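Local coordinates for Alpha/beta hydrolase fold protein (Chitinophaga pinensis, PDB 4PW0) that probably catalyses the hydrolysis of a substrate not yet identified, as a member of the alpha/beta hydrolase superfamily, at residues A[43-48]-A[202-207]; A[148-153]-A[163-168]; A[158-163]-A[172-177]; A[234-239]-A[260-265]. All coordinates share one frame; numbering follows the deposited sequence.

Overall arrangement
The four contacts lie among the loops at the strand ends and the helices that follow strand 127-133. Contact 4 holds the histidine and aspartate of a probable Ser-His-Asp triad, and the other three join helices and a loop around it. Contact 2 lies with its centre about 10 Å from that of contact 4 and is joined to it by the salt bridge Arg152-Glu235. Contact 3, also about 10 Å from contact 2 between centres, shares Leu163 and helix 158-166 with it. Contact 1 reaches the same region from the loop after strand 39-42: Phe45 packs on Ile150 of contact 2, at about 14 Å between centres.

Contact 1: A[43-48]-A[202-207]; sequences QHFTGT and AQLTAI
Phe45 sets the CD1 and CE1 atoms of its ring against helix 197-212, where CD1 meets Ile207 CD1 at 3.7 Å and CE1 reaches Leu204 CB at 4.1 Å. CG of Phe45 stands anti to its backbone N (chi1 174°), which directs CG toward the helix. At the ring edge, in its plane, lies Gln203 CB, while the methyl CG2 of Thr46 sits over the centre of one face. Beyond CG the Gln203 chain is extended, and its amide does the polar work. Thr46 N donates to Gln203 OE1 at 2.8 Å, nearly straight at 167° and in the carbonyl plane. The other end of the amide, NE2, donates to a water 3.0 Å away that in turn donates to His44 O and Gly47 O. One side chain thus grips the type II turn of residues 44-47 directly and through water, which fixes the rotation of the amide. Within the turn, Phe45 O accepts from both His44 ND1 and Thr46 OG1. Phe146 and Ile150 of helix 146-154 add to the apolar side. The loop after strand 39-42, whose His44 touches the probable nucleophile elbow, is where alpha/beta hydrolases commonly supply an oxyanion-hole N-H, and it may do so here.

Contact 2: A[148-153]-A[163-168]; sequences DLIARA and LFIFFE
Phe164 supplies the largest share of the buried surface, its ring pushed between Leu149, Arg152 and Ala153 of the neighbouring helix. CG lies anti to the backbone N (chi1 174°), on the side of helix 146-154. Leu149 CD1 meets Phe164 CE2 at 3.8 Å, and Ala153 CB approaches Phe164 CD2 at the same distance of 3.8 Å. The methyl of Ala153 also touches Ile165, CB to CD1 at 3.8 Å, and Ile165 CD1 goes on to meet Ile150 CD1 at 4.2 Å. The second kind of interaction is between a charge and a ring rim. In the conformer described, Arg152 is bent at chi3 (63°), and one face of its guanidinium lies against the phenyl edge: Phe164 CZ stands 3.6 Å above the guanidinium plane, over its centre, and the two planes are 83° apart. The ring therefore meets the cation with its C-H rim and not with its pi face. In the conformers described, Glu235 forms a salt bridge with Arg152 NH1. No hydrogen bond crosses between residues 148-153 and 163-168, so these segments meet by apolar burial and one cation on a ring edge; Arg161 NE to Ala153 O ties the helices further along.

Contact 3: A[158-163]-A[172-177]; sequences PKERFL and HSRSKG
The guanidinium of Arg174 has Leu163 CD1 over the centre of one face, 3.4 Å above its plane, and the carboxylate of Glu160 at its edge. This edge belongs to a salt-bridge network of Lys159, Glu160 and Arg174 that links helices 158-166 and 171-184, among the helices that follow strand 127-133 in this alpha/beta hydrolase fold. Arg174 NH2 donates to the syn lone pair of Glu160 OE2 at 2.6 Å, with carboxylate and guanidinium planes 34° apart. Lys159 NZ takes the anti lone pair of the same OE2 at 2.7 Å. A single oxygen is thus gripped by two cations, whose NZ and NH2 nitrogens stand only 4.1 Å from each other. An alanine in place of Glu160 would probably leave Lys159 and Arg174 facing each other with no anion between them and the guanidinium less restrained at NH2. Beside the salt bridges the short helical segments run at 122° between their directions, with axes 10.5 Å apart at closest. At Gly177 a beta carbon would come too close to Leu163 CD2 as it stands. Its CA instead takes Leu163 CD2 at 3.7 Å, and at the edge of the Phe162 ring CE2 lies 3.6 Å from Gly177 O.

Contact 4: A[234-239]-A[260-265]; sequences DEMMDT and AAHGSF
His262 and Asp234 form a histidine-carboxylate pair of the kind found in alpha/beta hydrolase active sites, joining the loop after strand 226-231 to the turn ahead of helix 264-267. His262 ND1 donates to Asp234 OD2 at 2.7 Å, with an N-H to acceptor angle of 161°. The oxygen lies in the ring plane and is met on its syn side, though the donor stands 34° out of the carboxylate plane. The two side chains run side by side and point the same way, their flat groups 60° apart. Asp234 is itself firmly placed. Its OD1 accepts from Met237 N at 3.0 Å, an Asx motif, and weakly from Met236 N, while OD2 has a second donor in Gln230 NE2. With Ser110, which His262 touches and which sits on a probable nucleophile elbow, the pair fits the Ser-His-Asp triad of this fold. One face of the imidazole is covered by Met236, present as selenomethionine, which places SE 3.8 Å from the His262 ring centroid, and its CE forms a CH-pi contact over the same ring. Met237, likewise a selenomethionine, brings CG to within 3.9 Å of His262 ND1. An alanine in place of His262 would probably leave Asp234 OD2 without its imidazole mate and open a gap against Met236 SE where the ring had been. Backbone atoms are bridged by a water that accepts from Glu235 N at 3.0 Å and from His262 N at 3.2 Å. Phe109 packs on the imidazole, and Gly263, at the N-cap of the helix, bonds through its backbone to Phe166.

Contact 1: A[43-48]-A[202-207]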
loop_
_atom_site.group_PDB
_atom_site.type_symbol
_atom_site.label_atom_id
_atom_site.label_comp_id
_atom_site.label_asym_id
_atom_site.label_seq_id
_atom_site.Cartn_x
_atom_site.Cartn_y
_atom_site.Cartn_z
ATOM N N GLN A 43 -7.786 17.763 -9.832
ATOM C CA GLN A 43 -7.594 18.436 -8.529
ATOM C C GLN A 43 -8.745 18.279 -7.532
ATOM O O GLN A 43 -9.877 17.915 -7.890
ATOM C CB GLN A 43 -7.285 19.919 -8.807
ATOM C CG GLN A 43 -6.810 20.798 -7.664
ATOM C CD GLN A 43 -5.596 20.278 -6.947
ATOM O OE1 GLN A 43 -5.594 19.178 -6.350
ATOM N NE2 GLN A 43 -4.495 21.034 -7.052
ATOM N N HIS A 44 -8.439 18.567 -6.267
ATOM C CA HIS A 44 -9.428 18.560 -5.183
ATOM C C HIS A 44 -10.370 19.727 -5.130
ATOM O O HIS A 44 -10.195 20.695 -5.865
ATOM C CB HIS A 44 -8.670 18.459 -3.841
ATOM C CG HIS A 44 -7.950 19.713 -3.404
ATOM N ND1 HIS A 44 -8.593 20.774 -2.819
ATOM C CD2 HIS A 44 -6.634 20.034 -3.373
ATOM C CE1 HIS A 44 -7.716 21.716 -2.503
ATOM N NE2 HIS A 44 -6.524 21.278 -2.793
ATOM N N PHE A 45 -11.310 19.695 -4.162
ATOM C CA PHE A 45 -12.338 20.774 -3.919
ATOM C C PHE A 45 -11.701 22.103 -3.572
ATOM O O PHE A 45 -10.995 22.213 -2.609
ATOM C CB PHE A 45 -13.239 20.348 -2.751
ATOM C CG PHE A 45 -14.242 21.372 -2.267
ATOM C CD1 PHE A 45 -15.174 21.933 -3.124
ATOM C CD2 PHE A 45 -14.303 21.728 -0.950
ATOM C CE1 PHE A 45 -16.098 22.845 -2.646
ATOM C CE2 PHE A 45 -15.201 22.657 -0.466
ATOM C CZ PHE A 45 -16.132 23.226 -1.325
ATOM N N THR A 46 -11.989 23.103 -4.388
ATOM C CA THR A 46 -11.470 24.481 -4.329
ATOM C C THR A 46 -10.030 24.610 -4.824
ATOM O O THR A 46 -9.536 25.736 -4.916
ATOM C CB THR A 46 -11.583 25.201 -2.980
ATOM O OG1 THR A 46 -10.499 24.797 -2.101
ATOM C CG2 THR A 46 -12.908 24.982 -2.336
ATOM N N GLY A 47 -9.356 23.517 -5.128
ATOM C CA GLY A 47 -7.937 23.605 -5.504
ATOM C C GLY A 47 -7.720 24.164 -6.878
ATOM O O GLY A 47 -8.512 23.937 -7.789
ATOM N N THR A 48 -6.592 24.840 -7.021
ATOM C CA THR A 48 -6.131 25.382 -8.312
ATOM C C THR A 48 -4.795 24.763 -8.647
ATOM O O THR A 48 -4.348 23.811 -8.021
ATOM C CB THR A 48 -6.039 26.923 -8.242
ATOM O OG1 THR A 48 -4.975 27.282 -7.353
ATOM C CG2 THR A 48 -7.381 27.517 -7.779
ATOM N N ALA A 202 -20.410 25.321 -7.290
ATOM C CA ALA A 202 -20.705 24.251 -8.211
ATOM C C ALA A 202 -20.074 22.934 -7.725
ATOM O O ALA A 202 -20.697 21.868 -7.782
ATOM C CB ALA A 202 -20.193 24.601 -9.597
ATOM N N GLN A 203 -18.834 23.019 -7.259
ATOM C CA GLN A 203 -18.152 21.828 -6.741
ATOM C C GLN A 203 -18.791 21.294 -5.487
ATOM O O GLN A 203 -18.897 20.089 -5.354
ATOM C CB GLN A 203 -16.676 22.124 -6.486
ATOM C CG GLN A 203 -15.881 22.389 -7.748
ATOM C CD GLN A 203 -14.445 22.708 -7.440
ATOM O OE1 GLN A 203 -14.042 22.802 -6.282
ATOM N NE2 GLN A 203 -13.653 22.893 -8.491
ATOM N N LEU A 204 -19.229 22.162 -4.588
ATOM C CA LEU A 204 -19.907 21.683 -3.377
ATOM C C LEU A 204 -21.161 20.910 -3.746
ATOM O O LEU A 204 -21.430 19.820 -3.190
ATOM C CB LEU A 204 -20.204 22.845 -2.410
ATOM C CG LEU A 204 -20.709 22.476 -1.021
ATOM C CD1 LEU A 204 -20.336 23.545 -0.014
ATOM C CD2 LEU A 204 -22.202 22.298 -0.994
ATOM N N THR A 205 -21.893 21.418 -4.723
ATOM C CA THR A 205 -23.072 20.730 -5.217
ATOM C C THR A 205 -22.714 19.355 -5.823
ATOM O O THR A 205 -23.335 18.326 -5.525
ATOM C CB THR A 205 -23.804 21.591 -6.273
ATOM O OG1 THR A 205 -24.086 22.860 -5.692
ATOM C CG2 THR A 205 -25.099 20.931 -6.699
ATOM N N ALA A 206 -21.680 19.346 -6.673
ATOM C CA ALA A 206 -21.256 18.151 -7.367
ATOM C C ALA A 206 -20.795 17.058 -6.383
ATOM O O ALA A 206 -21.120 15.857 -6.575
ATOM C CB ALA A 206 -20.167 18.468 -8.368
ATOM N N ILE A 207 -20.053 17.459 -5.358
ATOM C CA ILE A 207 -19.523 16.494 -4.416
ATOM C C ILE A 207 -20.654 15.892 -3.589
ATOM O O ILE A 207 -20.733 14.670 -3.376
ATOM C CB ILE A 207 -18.485 17.153 -3.517
ATOM C CG1 ILE A 207 -17.237 17.482 -4.313
ATOM C CG2 ILE A 207 -18.136 16.286 -2.325
ATOM C CD1 ILE A 207 -16.345 18.496 -3.639
HETATM O O HOH W 1 -10.756 22.346 -8.042
#

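Contact 2: A[148-153]-A[163-168]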
loop_
_atom_site.group_PDB
_atom_site.type_symbol
_atom_site.label_atom_id
_atom_site.label_comp_id
_atom_site.label_asym_id
_atom_site.label_seq_id
_atom_site.Cartn_x
_atom_site.Cartn_y
_atom_site.Cartn_z
ATOM N N ASP A 148 -22.322 20.140 5.687
ATOM C CA ASP A 148 -22.076 20.469 7.091
ATOM C C ASP A 148 -20.604 20.411 7.446
ATOM O O ASP A 148 -20.161 21.174 8.319
ATOM C CB ASP A 148 -22.931 19.652 8.018
ATOM C CG ASP A 148 -24.402 20.102 7.988
ATOM O OD1 ASP A 148 -24.630 21.320 7.867
ATOM O OD2 ASP A 148 -25.309 19.267 8.027
ATOM N N LEU A 149 -19.826 19.541 6.793
ATOM C CA LEU A 149 -18.378 19.528 7.043
ATOM C C LEU A 149 -17.777 20.858 6.609
ATOM O O LEU A 149 -16.956 21.454 7.306
ATOM C CB LEU A 149 -17.750 18.362 6.304
ATOM C CG LEU A 149 -16.254 18.220 6.493
ATOM C CD1 LEU A 149 -15.889 17.797 7.892
ATOM C CD2 LEU A 149 -15.700 17.288 5.422
ATOM N N ILE A 150 -18.223 21.325 5.456
ATOM C CA ILE A 150 -17.723 22.589 4.934
ATOM C C ILE A 150 -18.225 23.752 5.815
ATOM O O ILE A 150 -17.461 24.673 6.083
ATOM C CB ILE A 150 -18.118 22.759 3.454
ATOM C CG1 ILE A 150 -17.449 21.625 2.624
ATOM C CG2 ILE A 150 -17.780 24.174 2.940
ATOM C CD1 ILE A 150 -15.968 21.406 2.856
ATOM N N ALA A 151 -19.452 23.685 6.308
ATOM C CA ALA A 151 -19.964 24.736 7.236
ATOM C C ALA A 151 -19.075 24.818 8.490
ATOM O O ALA A 151 -18.829 25.909 8.990
ATOM C CB ALA A 151 -21.401 24.481 7.595
ATOM N N ARG A 152 -18.540 23.691 8.987
ATOM C CA ARG A 152 -17.615 23.694 10.129
ATOM C C ARG A 152 -16.257 24.278 9.734
ATOM O O ARG A 152 -15.670 25.109 10.452
ATOM C CB ARG A 152 -17.421 22.280 10.699
ATOM C CG ARG A 152 -18.614 21.640 11.355
ATOM C CD ARG A 152 -18.304 20.160 11.653
ATOM N NE ARG A 152 -17.210 19.902 12.597
ATOM C CZ ARG A 152 -16.508 18.752 12.669
ATOM N NH1 ARG A 152 -16.726 17.721 11.817
ATOM N NH2 ARG A 152 -15.550 18.634 13.582
ATOM N N ALA A 153 -15.746 23.868 8.566
ATOM C CA ALA A 153 -14.477 24.356 8.097
ATOM C C ALA A 153 -14.570 25.867 7.798
ATOM O O ALA A 153 -13.563 26.540 7.977
ATOM C CB ALA A 153 -14.057 23.623 6.829
ATOM N N LEU A 163 -5.625 22.419 8.060
ATOM C CA LEU A 163 -5.336 21.279 8.926
ATOM C C LEU A 163 -6.615 20.512 9.216
ATOM O O LEU A 163 -6.601 19.254 9.252
ATOM C CB LEU A 163 -4.656 21.700 10.206
ATOM C CG LEU A 163 -3.259 22.346 10.027
ATOM C CD1 LEU A 163 -2.687 22.707 11.378
ATOM C CD2 LEU A 163 -2.295 21.439 9.310
ATOM N N PHE A 164 -7.727 21.216 9.366
ATOM C CA PHE A 164 -9.027 20.561 9.627
ATOM C C PHE A 164 -9.436 19.658 8.477
ATOM O O PHE A 164 -9.934 18.537 8.695
ATOM C CB PHE A 164 -10.113 21.612 9.945
ATOM C CG PHE A 164 -11.504 21.041 10.078
ATOM C CD1 PHE A 164 -11.871 20.453 11.260
ATOM C CD2 PHE A 164 -12.398 21.081 9.066
ATOM C CE1 PHE A 164 -13.130 19.882 11.371
ATOM C CE2 PHE A 164 -13.679 20.543 9.188
ATOM C CZ PHE A 164 -14.016 19.939 10.343
ATOM N N ILE A 165 -9.317 20.156 7.252
ATOM C CA ILE A 165 -9.723 19.408 6.103
ATOM C C ILE A 165 -8.779 18.271 5.782
ATOM O O ILE A 165 -9.245 17.241 5.271
ATOM C CB ILE A 165 -9.907 20.341 4.879
ATOM C CG1 ILE A 165 -11.122 21.248 5.106
ATOM C CG2 ILE A 165 -10.017 19.580 3.575
ATOM C CD1 ILE A 165 -12.505 20.599 5.085
ATOM N N PHE A 166 -7.482 18.474 5.927
ATOM C CA PHE A 166 -6.506 17.561 5.340
ATOM C C PHE A 166 -5.717 16.682 6.293
ATOM O O PHE A 166 -5.089 15.697 5.872
ATOM C CB PHE A 166 -5.530 18.285 4.403
ATOM C CG PHE A 166 -6.175 18.819 3.156
ATOM C CD1 PHE A 166 -6.673 17.989 2.182
ATOM C CD2 PHE A 166 -6.249 20.195 2.929
ATOM C CE1 PHE A 166 -7.214 18.485 1.031
ATOM C CE2 PHE A 166 -6.813 20.688 1.805
ATOM C CZ PHE A 166 -7.305 19.837 0.821
ATOM N N PHE A 167 -5.689 17.021 7.583
ATOM C CA PHE A 167 -4.760 16.374 8.525
ATOM C C PHE A 167 -5.454 15.792 9.768
ATOM O O PHE A 167 -6.582 16.179 10.061
ATOM C CB PHE A 167 -3.580 17.326 8.880
ATOM C CG PHE A 167 -2.699 17.561 7.683
ATOM C CD1 PHE A 167 -3.018 18.536 6.740
ATOM C CD2 PHE A 167 -1.647 16.712 7.447
ATOM C CE1 PHE A 167 -2.299 18.613 5.577
ATOM C CE2 PHE A 167 -0.921 16.811 6.271
ATOM C CZ PHE A 167 -1.266 17.765 5.355
ATOM N N GLU A 168 -4.750 14.892 10.439
ATOM C CA GLU A 168 -5.199 14.337 11.700
ATOM C C GLU A 168 -4.916 15.304 12.837
ATOM O O GLU A 168 -4.329 16.376 12.635
ATOM C CB GLU A 168 -4.580 12.951 11.928
ATOM C CG GLU A 168 -5.546 11.789 11.749
ATOM C CD GLU A 168 -6.600 11.627 12.841
ATOM O OE1 GLU A 168 -7.370 10.624 12.821
ATOM O OE2 GLU A 168 -6.658 12.472 13.784
#

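Contact 3: A[158-163]-A[172-177]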
loop_
_atom_site.group_PDB
_atom_site.type_symbol
_atom_site.label_atom_id
_atom_site.label_comp_id
_atom_site.label_asym_id
_atom_site.label_seq_id
_atom_site.Cartn_x
_atom_site.Cartn_y
_atom_site.Cartn_z
ATOM N N PRO A 158 -7.109 30.389 7.522
ATOM C CA PRO A 158 -6.539 29.483 6.554
ATOM C C PRO A 158 -5.756 28.298 7.094
ATOM O O PRO A 158 -5.970 27.174 6.611
ATOM C CB PRO A 158 -5.698 30.389 5.647
ATOM C CG PRO A 158 -6.414 31.714 5.673
ATOM C CD PRO A 158 -6.931 31.798 7.091
ATOM N N LYS A 159 -4.843 28.480 8.015
ATOM C CA LYS A 159 -4.027 27.360 8.499
ATOM C C LYS A 159 -4.928 26.342 9.178
ATOM O O LYS A 159 -4.840 25.139 8.902
ATOM C CB LYS A 159 -2.962 27.843 9.453
ATOM C CG LYS A 159 -2.117 26.726 10.050
ATOM C CD LYS A 159 -1.914 26.692 11.537
ATOM C CE LYS A 159 -2.995 27.266 12.361
ATOM N NZ LYS A 159 -2.857 26.885 13.752
ATOM N N GLU A 160 -5.822 26.790 10.059
ATOM C CA GLU A 160 -6.697 25.838 10.749
ATOM C C GLU A 160 -7.688 25.185 9.795
ATOM O O GLU A 160 -7.960 23.950 10.000
ATOM C CB GLU A 160 -7.459 26.493 11.910
ATOM C CG GLU A 160 -6.598 26.679 13.154
ATOM C CD GLU A 160 -6.134 25.362 13.773
ATOM O OE1 GLU A 160 -6.978 24.480 13.972
ATOM O OE2 GLU A 160 -4.972 25.218 14.069
ATOM N N ARG A 161 -8.180 25.893 8.804
ATOM C CA ARG A 161 -9.070 25.302 7.823
ATOM C C ARG A 161 -8.332 24.168 7.068
ATOM O O ARG A 161 -8.880 23.068 6.855
ATOM C CB ARG A 161 -9.614 26.355 6.855
ATOM C CG ARG A 161 -10.750 25.890 5.970
ATOM C CD ARG A 161 -11.210 26.944 4.968
ATOM N NE ARG A 161 -12.138 27.972 5.514
ATOM C CZ ARG A 161 -12.735 28.917 4.763
ATOM N NH1 ARG A 161 -12.669 28.878 3.443
ATOM N NH2 ARG A 161 -13.540 29.819 5.309
ATOM N N PHE A 162 -7.098 24.452 6.634
ATOM C CA PHE A 162 -6.268 23.478 5.925
ATOM C C PHE A 162 -5.994 22.238 6.791
ATOM O O PHE A 162 -6.160 21.105 6.303
ATOM C CB PHE A 162 -4.964 24.175 5.552
ATOM C CG PHE A 162 -4.040 23.338 4.670
ATOM C CD1 PHE A 162 -4.297 23.167 3.330
ATOM C CD2 PHE A 162 -2.937 22.754 5.194
ATOM C CE1 PHE A 162 -3.428 22.430 2.522
ATOM C CE2 PHE A 162 -2.055 22.038 4.403
ATOM C CZ PHE A 162 -2.305 21.865 3.071
ATOM N N LEU A 163 -5.625 22.419 8.060
ATOM C CA LEU A 163 -5.336 21.279 8.926
ATOM C C LEU A 163 -6.615 20.512 9.216
ATOM O O LEU A 163 -6.601 19.254 9.252
ATOM C CB LEU A 163 -4.656 21.700 10.206
ATOM C CG LEU A 163 -3.259 22.346 10.027
ATOM C CD1 LEU A 163 -2.687 22.707 11.378
ATOM C CD2 LEU A 163 -2.295 21.439 9.310
ATOM N N HIS A 172 2.137 15.103 15.258
ATOM C CA HIS A 172 2.849 14.468 14.161
ATOM C C HIS A 172 2.149 14.830 12.820
ATOM O O HIS A 172 2.813 15.313 11.890
ATOM C CB HIS A 172 2.778 12.936 14.363
ATOM C CG HIS A 172 3.214 12.142 13.187
ATOM N ND1 HIS A 172 4.510 12.136 12.725
ATOM C CD2 HIS A 172 2.518 11.293 12.389
ATOM C CE1 HIS A 172 4.598 11.336 11.680
ATOM N NE2 HIS A 172 3.413 10.811 11.454
ATOM N N SER A 173 0.845 14.652 12.748
ATOM C CA SER A 173 0.138 14.913 11.490
ATOM C C SER A 173 0.094 16.413 11.190
ATOM O O SER A 173 0.383 16.849 10.064
ATOM C CB SER A 173 -1.260 14.313 11.544
ATOM O OG SER A 173 -1.927 14.509 10.302
ATOM N N ARG A 174 -0.219 17.208 12.216
ATOM C CA ARG A 174 -0.345 18.647 12.014
ATOM C C ARG A 174 0.997 19.261 11.582
ATOM O O ARG A 174 0.974 20.191 10.756
ATOM C CB ARG A 174 -0.901 19.309 13.245
ATOM C CG ARG A 174 -2.378 18.997 13.474
ATOM C CD ARG A 174 -2.901 19.512 14.800
ATOM N NE ARG A 174 -2.882 20.953 14.942
ATOM C CZ ARG A 174 -3.870 21.776 14.562
ATOM N NH1 ARG A 174 -4.926 21.370 13.866
ATOM N NH2 ARG A 174 -3.729 23.068 14.803
ATOM N N SER A 175 2.119 18.795 12.117
ATOM C CA SER A 175 3.397 19.312 11.666
ATOM C C SER A 175 3.698 18.987 10.222
ATOM O O SER A 175 4.312 19.786 9.512
ATOM C CB SER A 175 4.509 18.862 12.573
ATOM O OG SER A 175 4.362 19.499 13.812
ATOM N N LYS A 176 3.247 17.811 9.757
ATOM C CA LYS A 176 3.387 17.501 8.326
ATOM C C LYS A 176 2.437 18.357 7.511
ATOM O O LYS A 176 2.710 18.620 6.325
ATOM C CB LYS A 176 3.195 16.005 8.099
ATOM C CG LYS A 176 4.349 15.183 8.677
ATOM C CD LYS A 176 4.279 13.696 8.603
ATOM C CE LYS A 176 5.594 13.033 9.095
ATOM N NZ LYS A 176 6.864 13.194 8.317
ATOM N N GLY A 177 1.337 18.821 8.105
ATOM C CA GLY A 177 0.460 19.790 7.481
ATOM C C GLY A 177 1.123 21.156 7.331
ATOM O O GLY A 177 1.009 21.797 6.270
HETATM O O HOH W 2 -5.649 18.745 12.023
#

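Contact 4: A[234-239]-A[260-265]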
loop_
_atom_site.group_PDB
_atom_site.type_symbol
_atom_site.label_atom_id
_atom_site.label_comp_id
_atom_site.label_asym_id
_atom_site.label_seq_id
_atom_site.Cartn_x
_atom_site.Cartn_y
_atom_site.Cartn_z
ATOM N N ASP A 234 -9.908 9.670 6.991
ATOM C CA ASP A 234 -10.404 10.725 6.117
ATOM C C ASP A 234 -11.873 10.978 6.537
ATOM O O ASP A 234 -12.761 10.181 6.268
ATOM C CB ASP A 234 -10.304 10.325 4.648
ATOM C CG ASP A 234 -10.836 11.360 3.708
ATOM O OD1 ASP A 234 -11.634 12.213 4.111
ATOM O OD2 ASP A 234 -10.447 11.305 2.491
ATOM N N GLU A 235 -12.081 12.076 7.271
ATOM C CA GLU A 235 -13.416 12.473 7.748
ATOM C C GLU A 235 -14.415 12.787 6.630
ATOM O O GLU A 235 -15.634 12.594 6.775
ATOM C CB GLU A 235 -13.304 13.720 8.672
ATOM C CG GLU A 235 -14.638 14.166 9.257
ATOM C CD GLU A 235 -14.611 15.232 10.357
ATOM O OE1 GLU A 235 -13.628 15.996 10.523
ATOM O OE2 GLU A 235 -15.654 15.301 11.074
HETATM N N MSE A 236 -13.912 13.347 5.527
HETATM C CA MSE A 236 -14.757 13.758 4.423
HETATM C C MSE A 236 -15.318 12.564 3.659
HETATM O O MSE A 236 -16.474 12.577 3.244
HETATM C CB MSE A 236 -13.904 14.650 3.494
HETATM C CG MSE A 236 -14.679 15.163 2.293
HETATM SE SE MSE A 236 -13.529 16.141 1.052
HETATM C CE MSE A 236 -12.997 17.569 2.245
HETATM N N MSE A 237 -14.448 11.568 3.417
HETATM C CA MSE A 237 -14.752 10.486 2.492
HETATM C C MSE A 237 -14.986 9.142 3.172
HETATM O O MSE A 237 -15.511 8.244 2.500
HETATM C CB MSE A 237 -13.585 10.299 1.533
HETATM C CG MSE A 237 -13.265 11.515 0.675
HETATM SE SE MSE A 237 -14.691 11.851 -0.627
HETATM C CE MSE A 237 -13.878 13.372 -1.507
ATOM N N ASP A 238 -14.561 9.015 4.437
ATOM C CA ASP A 238 -14.532 7.770 5.268
ATOM C C ASP A 238 -13.434 6.844 4.690
ATOM O O ASP A 238 -13.573 6.331 3.576
ATOM C CB ASP A 238 -15.911 7.083 5.336
ATOM C CG ASP A 238 -15.951 5.929 6.329
ATOM O OD1 ASP A 238 -14.895 5.409 6.736
ATOM O OD2 ASP A 238 -17.085 5.587 6.760
ATOM N N THR A 239 -12.392 6.610 5.456
ATOM C CA THR A 239 -11.344 5.716 5.036
ATOM C C THR A 239 -11.891 4.374 4.566
ATOM O O THR A 239 -11.356 3.798 3.616
ATOM C CB THR A 239 -10.328 5.577 6.146
ATOM O OG1 THR A 239 -9.667 6.842 6.288
ATOM C CG2 THR A 239 -9.302 4.476 5.874
ATOM N N ALA A 260 -3.120 9.723 9.485
ATOM C CA ALA A 260 -3.303 10.656 8.396
ATOM C C ALA A 260 -4.771 10.765 8.047
ATOM O O ALA A 260 -5.600 9.988 8.537
ATOM C CB ALA A 260 -2.463 10.217 7.216
ATOM N N ALA A 261 -5.103 11.741 7.201
ATOM C CA ALA A 261 -6.504 12.038 6.952
ATOM C C ALA A 261 -6.704 12.281 5.471
ATOM O O ALA A 261 -6.058 11.631 4.635
ATOM C CB ALA A 261 -6.937 13.237 7.815
ATOM N N HIS A 262 -7.633 13.158 5.119
ATOM C CA HIS A 262 -7.992 13.369 3.728
ATOM C C HIS A 262 -6.813 13.793 2.849
ATOM O O HIS A 262 -6.798 13.480 1.661
ATOM C CB HIS A 262 -9.138 14.364 3.691
ATOM C CG HIS A 262 -9.608 14.709 2.325
ATOM N ND1 HIS A 262 -10.139 13.787 1.448
ATOM C CD2 HIS A 262 -9.606 15.893 1.668
ATOM C CE1 HIS A 262 -10.460 14.396 0.322
ATOM N NE2 HIS A 262 -10.112 15.657 0.426
ATOM N N GLY A 263 -5.828 14.489 3.426
ATOM C CA GLY A 263 -4.641 14.860 2.720
ATOM C C GLY A 263 -3.487 13.903 2.844
ATOM O O GLY A 263 -2.321 14.311 2.875
ATOM N N SER A 264 -3.774 12.603 2.878
ATOM C CA SER A 264 -2.772 11.575 3.050
ATOM C C SER A 264 -1.471 11.779 2.249
ATOM O O SER A 264 -0.359 11.675 2.782
ATOM C CB SER A 264 -3.384 10.196 2.680
ATOM O OG SER A 264 -3.763 10.134 1.326
ATOM N N PHE A 265 -1.603 12.017 0.949
ATOM C CA PHE A 265 -0.414 12.131 0.105
ATOM C C PHE A 265 0.386 13.418 0.358
ATOM O O PHE A 265 1.576 13.445 0.093
ATOM C CB PHE A 265 -0.670 11.857 -1.380
ATOM C CG PHE A 265 -1.415 12.878 -2.191
ATOM C CD1 PHE A 265 -2.137 13.927 -1.685
ATOM C CD2 PHE A 265 -1.380 12.728 -3.586
ATOM C CE1 PHE A 265 -2.811 14.841 -2.505
ATOM C CE2 PHE A 265 -2.060 13.630 -4.389
ATOM C CZ PHE A 265 -2.748 14.684 -3.868
HETATM O O HOH W 3 -10.006 14.174 6.935
#